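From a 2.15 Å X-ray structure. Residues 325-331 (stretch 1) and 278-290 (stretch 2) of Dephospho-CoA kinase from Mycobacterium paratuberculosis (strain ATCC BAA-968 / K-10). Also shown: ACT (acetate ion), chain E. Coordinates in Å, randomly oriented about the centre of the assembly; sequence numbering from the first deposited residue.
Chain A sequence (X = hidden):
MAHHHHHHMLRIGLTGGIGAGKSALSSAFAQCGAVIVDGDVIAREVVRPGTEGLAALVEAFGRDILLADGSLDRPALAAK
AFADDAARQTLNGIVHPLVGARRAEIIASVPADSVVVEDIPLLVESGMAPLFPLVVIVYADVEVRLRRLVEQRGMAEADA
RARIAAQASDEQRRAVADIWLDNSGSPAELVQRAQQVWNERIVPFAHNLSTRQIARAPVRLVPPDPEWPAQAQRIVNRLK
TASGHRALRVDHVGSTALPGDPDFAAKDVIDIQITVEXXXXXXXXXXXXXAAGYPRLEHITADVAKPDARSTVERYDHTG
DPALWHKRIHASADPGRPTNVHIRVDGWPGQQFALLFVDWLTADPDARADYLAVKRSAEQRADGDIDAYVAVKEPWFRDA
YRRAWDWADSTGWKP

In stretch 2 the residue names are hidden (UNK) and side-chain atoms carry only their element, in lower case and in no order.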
# COMPACT_ATOMS: atom_id res chain seq x y z
N TRP A 325 19.24 12.10 -17.97
CA TRP A 325 19.40 11.47 -16.66
C TRP A 325 18.45 12.05 -15.61
O TRP A 325 18.50 11.62 -14.45
CB TRP A 325 20.86 11.57 -16.18
CG TRP A 325 21.79 10.69 -16.97
CD1 TRP A 325 22.63 11.06 -17.99
CD2 TRP A 325 21.94 9.27 -16.82
NE1 TRP A 325 23.30 9.97 -18.47
CE2 TRP A 325 22.89 8.85 -17.78
CE3 TRP A 325 21.35 8.31 -15.99
CZ2 TRP A 325 23.29 7.51 -17.92
CZ3 TRP A 325 21.75 6.97 -16.12
CH2 TRP A 325 22.70 6.59 -17.08
N HIS A 326 17.58 12.99 -15.98
CA HIS A 326 16.68 13.58 -14.99
C HIS A 326 15.58 12.59 -14.60
O HIS A 326 15.29 11.63 -15.31
CB HIS A 326 16.06 14.87 -15.51
CG HIS A 326 17.04 16.00 -15.60
ND1 HIS A 326 16.71 17.30 -15.27
CD2 HIS A 326 18.35 16.02 -15.95
CE1 HIS A 326 17.76 18.07 -15.43
NE2 HIS A 326 18.77 17.32 -15.84
N LYS A 327 14.98 12.85 -13.43
CA LYS A 327 13.95 12.00 -12.85
C LYS A 327 13.23 12.77 -11.75
O LYS A 327 13.56 13.94 -11.46
CB LYS A 327 14.56 10.70 -12.29
CG LYS A 327 15.42 10.92 -11.03
CD LYS A 327 15.87 9.57 -10.42
CE LYS A 327 16.43 9.74 -9.00
NZ LYS A 327 16.83 8.42 -8.42
N ARG A 328 12.24 12.13 -11.15
CA ARG A 328 11.74 12.55 -9.84
C ARG A 328 11.88 11.37 -8.88
O ARG A 328 12.06 10.22 -9.31
CB ARG A 328 10.27 13.04 -9.90
CG ARG A 328 9.98 14.14 -10.93
CD ARG A 328 10.62 15.49 -10.60
NE ARG A 328 10.33 16.52 -11.62
CZ ARG A 328 11.17 16.96 -12.56
NH1 ARG A 328 12.41 16.48 -12.66
NH2 ARG A 328 10.79 17.92 -13.41
N ILE A 329 11.82 11.64 -7.58
CA ILE A 329 11.87 10.56 -6.59
C ILE A 329 11.04 10.97 -5.38
O ILE A 329 11.10 12.11 -4.92
CB ILE A 329 13.33 10.19 -6.20
CG1 ILE A 329 13.36 9.07 -5.13
CG2 ILE A 329 14.09 11.43 -5.73
CD1 ILE A 329 14.84 8.66 -4.69
N HIS A 330 10.20 10.04 -4.93
CA HIS A 330 9.41 10.17 -3.73
C HIS A 330 9.87 9.09 -2.76
O HIS A 330 10.60 8.17 -3.12
CB HIS A 330 7.91 9.97 -4.02
CG HIS A 330 7.32 10.96 -4.97
ND1 HIS A 330 6.21 11.71 -4.66
CD2 HIS A 330 7.66 11.31 -6.24
CE1 HIS A 330 5.90 12.50 -5.68
NE2 HIS A 330 6.76 12.26 -6.65
N ALA A 331 9.40 9.18 -1.51
CA ALA A 331 9.66 8.07 -0.60
C ALA A 331 8.51 7.96 0.38
O ALA A 331 7.75 8.90 0.59
CB ALA A 331 10.99 8.23 0.16
N UNK A 278 6.88 11.25 -19.71
CA UNK A 278 7.56 12.55 -19.74
C UNK A 278 7.74 13.04 -18.31
O UNK A 278 7.10 12.54 -17.38
o UNK A 278 5.61 13.91 -19.75
c UNK A 278 6.75 13.59 -20.53
N UNK A 279 8.60 14.05 -18.14
CA UNK A 279 8.74 14.64 -16.81
C UNK A 279 7.50 15.46 -16.42
O UNK A 279 7.19 15.57 -15.23
c UNK A 279 10.01 15.50 -16.74
c UNK A 279 12.52 15.76 -16.90
c UNK A 279 11.56 13.88 -15.58
c UNK A 279 11.37 14.78 -16.79
N UNK A 280 6.78 16.03 -17.40
CA UNK A 280 5.52 16.71 -17.09
C UNK A 280 4.52 15.76 -16.42
O UNK A 280 3.84 16.12 -15.45
c UNK A 280 4.91 17.30 -18.37
N UNK A 281 4.41 14.53 -16.93
CA UNK A 281 3.54 13.53 -16.30
C UNK A 281 4.00 13.19 -14.88
O UNK A 281 3.19 13.09 -13.94
c UNK A 281 3.48 12.28 -17.18
N UNK A 282 5.32 13.01 -14.71
CA UNK A 282 5.86 12.82 -13.37
C UNK A 282 5.43 13.94 -12.44
O UNK A 282 5.06 13.71 -11.29
c UNK A 282 7.39 12.72 -13.43
N UNK A 283 5.46 15.18 -12.94
CA UNK A 283 5.11 16.30 -12.07
C UNK A 283 3.62 16.31 -11.76
O UNK A 283 3.21 16.78 -10.69
o UNK A 283 7.65 18.65 -13.33
c UNK A 283 7.08 17.84 -12.58
o UNK A 283 7.70 17.22 -11.69
c UNK A 283 5.56 17.62 -12.72
N UNK A 284 2.79 15.76 -12.66
CA UNK A 284 1.37 15.59 -12.34
C UNK A 284 1.16 14.57 -11.22
O UNK A 284 0.07 14.53 -10.63
o UNK A 284 -0.42 16.48 -16.87
c UNK A 284 -0.31 15.71 -15.90
o UNK A 284 -0.79 14.54 -15.91
c UNK A 284 0.59 15.15 -13.58
c UNK A 284 0.45 16.21 -14.67
N UNK A 285 2.15 13.73 -10.94
CA UNK A 285 1.92 12.72 -9.90
C UNK A 285 2.09 13.21 -8.44
O UNK A 285 1.93 12.40 -7.52
c UNK A 285 1.11 9.96 -11.04
c UNK A 285 2.86 11.53 -10.13
c UNK A 285 3.51 9.62 -11.64
c UNK A 285 2.43 10.66 -11.33
N UNK A 286 2.39 14.48 -8.18
CA UNK A 286 2.78 14.88 -6.82
C UNK A 286 1.63 14.68 -5.84
O UNK A 286 1.79 14.05 -4.78
c UNK A 286 3.37 16.86 -5.35
c UNK A 286 3.29 16.33 -6.79
c UNK A 286 4.64 16.43 -7.48
N UNK A 287 0.46 15.22 -6.16
CA UNK A 287 -0.66 15.11 -5.22
C UNK A 287 -1.17 13.68 -5.06
O UNK A 287 -1.42 13.25 -3.92
o UNK A 287 -1.91 17.80 -3.08
c UNK A 287 -1.79 16.06 -5.63
c UNK A 287 -1.48 17.54 -5.42
c UNK A 287 -1.05 17.86 -3.99
o UNK A 287 0.15 18.16 -3.78
N UNK A 288 -1.39 12.90 -6.13
CA UNK A 288 -1.90 11.53 -5.88
C UNK A 288 -0.88 10.64 -5.18
O UNK A 288 -1.28 9.79 -4.39
c UNK A 288 -2.28 11.01 -7.28
c UNK A 288 -1.73 11.97 -8.27
c UNK A 288 -1.40 13.26 -7.56
N UNK A 289 0.42 10.84 -5.40
CA UNK A 289 1.39 10.03 -4.66
C UNK A 289 1.44 10.45 -3.19
O UNK A 289 1.58 9.60 -2.31
c UNK A 289 4.32 9.38 -7.17
c UNK A 289 2.77 10.12 -5.31
c UNK A 289 2.89 9.38 -6.66
c UNK A 289 2.37 7.95 -6.58
N UNK A 290 1.32 11.75 -2.91
CA UNK A 290 1.26 12.21 -1.53
C UNK A 290 0.04 11.63 -0.81
O UNK A 290 0.14 11.14 0.31
c UNK A 290 1.17 14.40 -0.09
c UNK A 290 1.25 13.74 -1.48
c UNK A 290 2.40 14.09 0.76
c UNK A 290 0.95 15.92 -0.19
C ACT E . 13.54 18.74 -15.30
O ACT E . 14.18 18.00 -14.48
OXT ACT E . 12.30 19.03 -15.31
CH3 ACT E . 14.41 19.36 -16.47
O HOH W 1 6.98 13.99 -9.07

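Position 278 carries one carbon and one oxygen, out of reach of stretch 1. The oxygen accepts from the backbone N of 281, capping the helix that follows; this is Ser278, its OG 3.1 Å from that N. Position 279 has four carbons forked at the second, one fork tip 3.9 Å from His326 CB. It is Leu279, pointing toward stretch 1; CD2 lies over one face of the Arg328 guanidinium, 4.0 Å from NH1, so the branched chain covers a flat surface that needs its hydrogen bonds only at the edge.

Positions 280 and 281 each have a single carbon and touch nothing on stretch 1: Ala280, exposed and pointing away, and Ala281, both readily accommodated in a helix. Position 282 also has one carbon, but a buried one facing the strand, its CB 3.9 Å from Arg328 CG. This is Ala282, small enough to let the arginine's aliphatic part lie close to the helix.

At 283 two carbons end in two oxygens, a carboxylate beside the Arg328 guanidinium. The residue is Asp283. Its CA-to-CB bond points sideways, yet its end comes nearer: Arg328 NE donates to OD1 at 2.7 Å and Arg328 NH2 to OD2 at 3.2 Å, a two-pronged salt bridge. Position 284 has three carbons, the third carrying two oxygens; Glu284 is exposed and suits solvent.

Position 285, four carbons forked at the second, is buried Leu285, apolar as its setting demands. At 286 one carbon bears two more: Val286, whose CA sits near the plane of the His330 ring, 4.1 Å from CE1. Position 287, again three carbons ending in two oxygens, is Glu287, pointing away and exposed. At 288 three carbons close a ring onto the backbone N, giving Pro288; lacking an N-H, it fits the first turn of the second helix.

Position 289 has four carbons forked at the second, with one tip over the His330 ring. It is Leu289, whose CD1 makes a CH-pi contact 3.7 Å from the centroid of the His330 ring. Position 290 has the same fork and points sideways: Leu290, its side chain making no close contact with stretch 1.

The contact therefore has two centres. Arg328 is gripped at its edge by Asp283 and covered by Leu279, while acetate, probably from the crystallisation liquor, accepts from His326 ND1 and from Arg328 NH1 and NH2. Deeper in, His330 packs against Leu289, and a water joins its NE2 (3.0 Å) to Ala282 O (2.9 Å), linking strand and helix.

Stretch 2 (278-290) SLAAADELVEPLL
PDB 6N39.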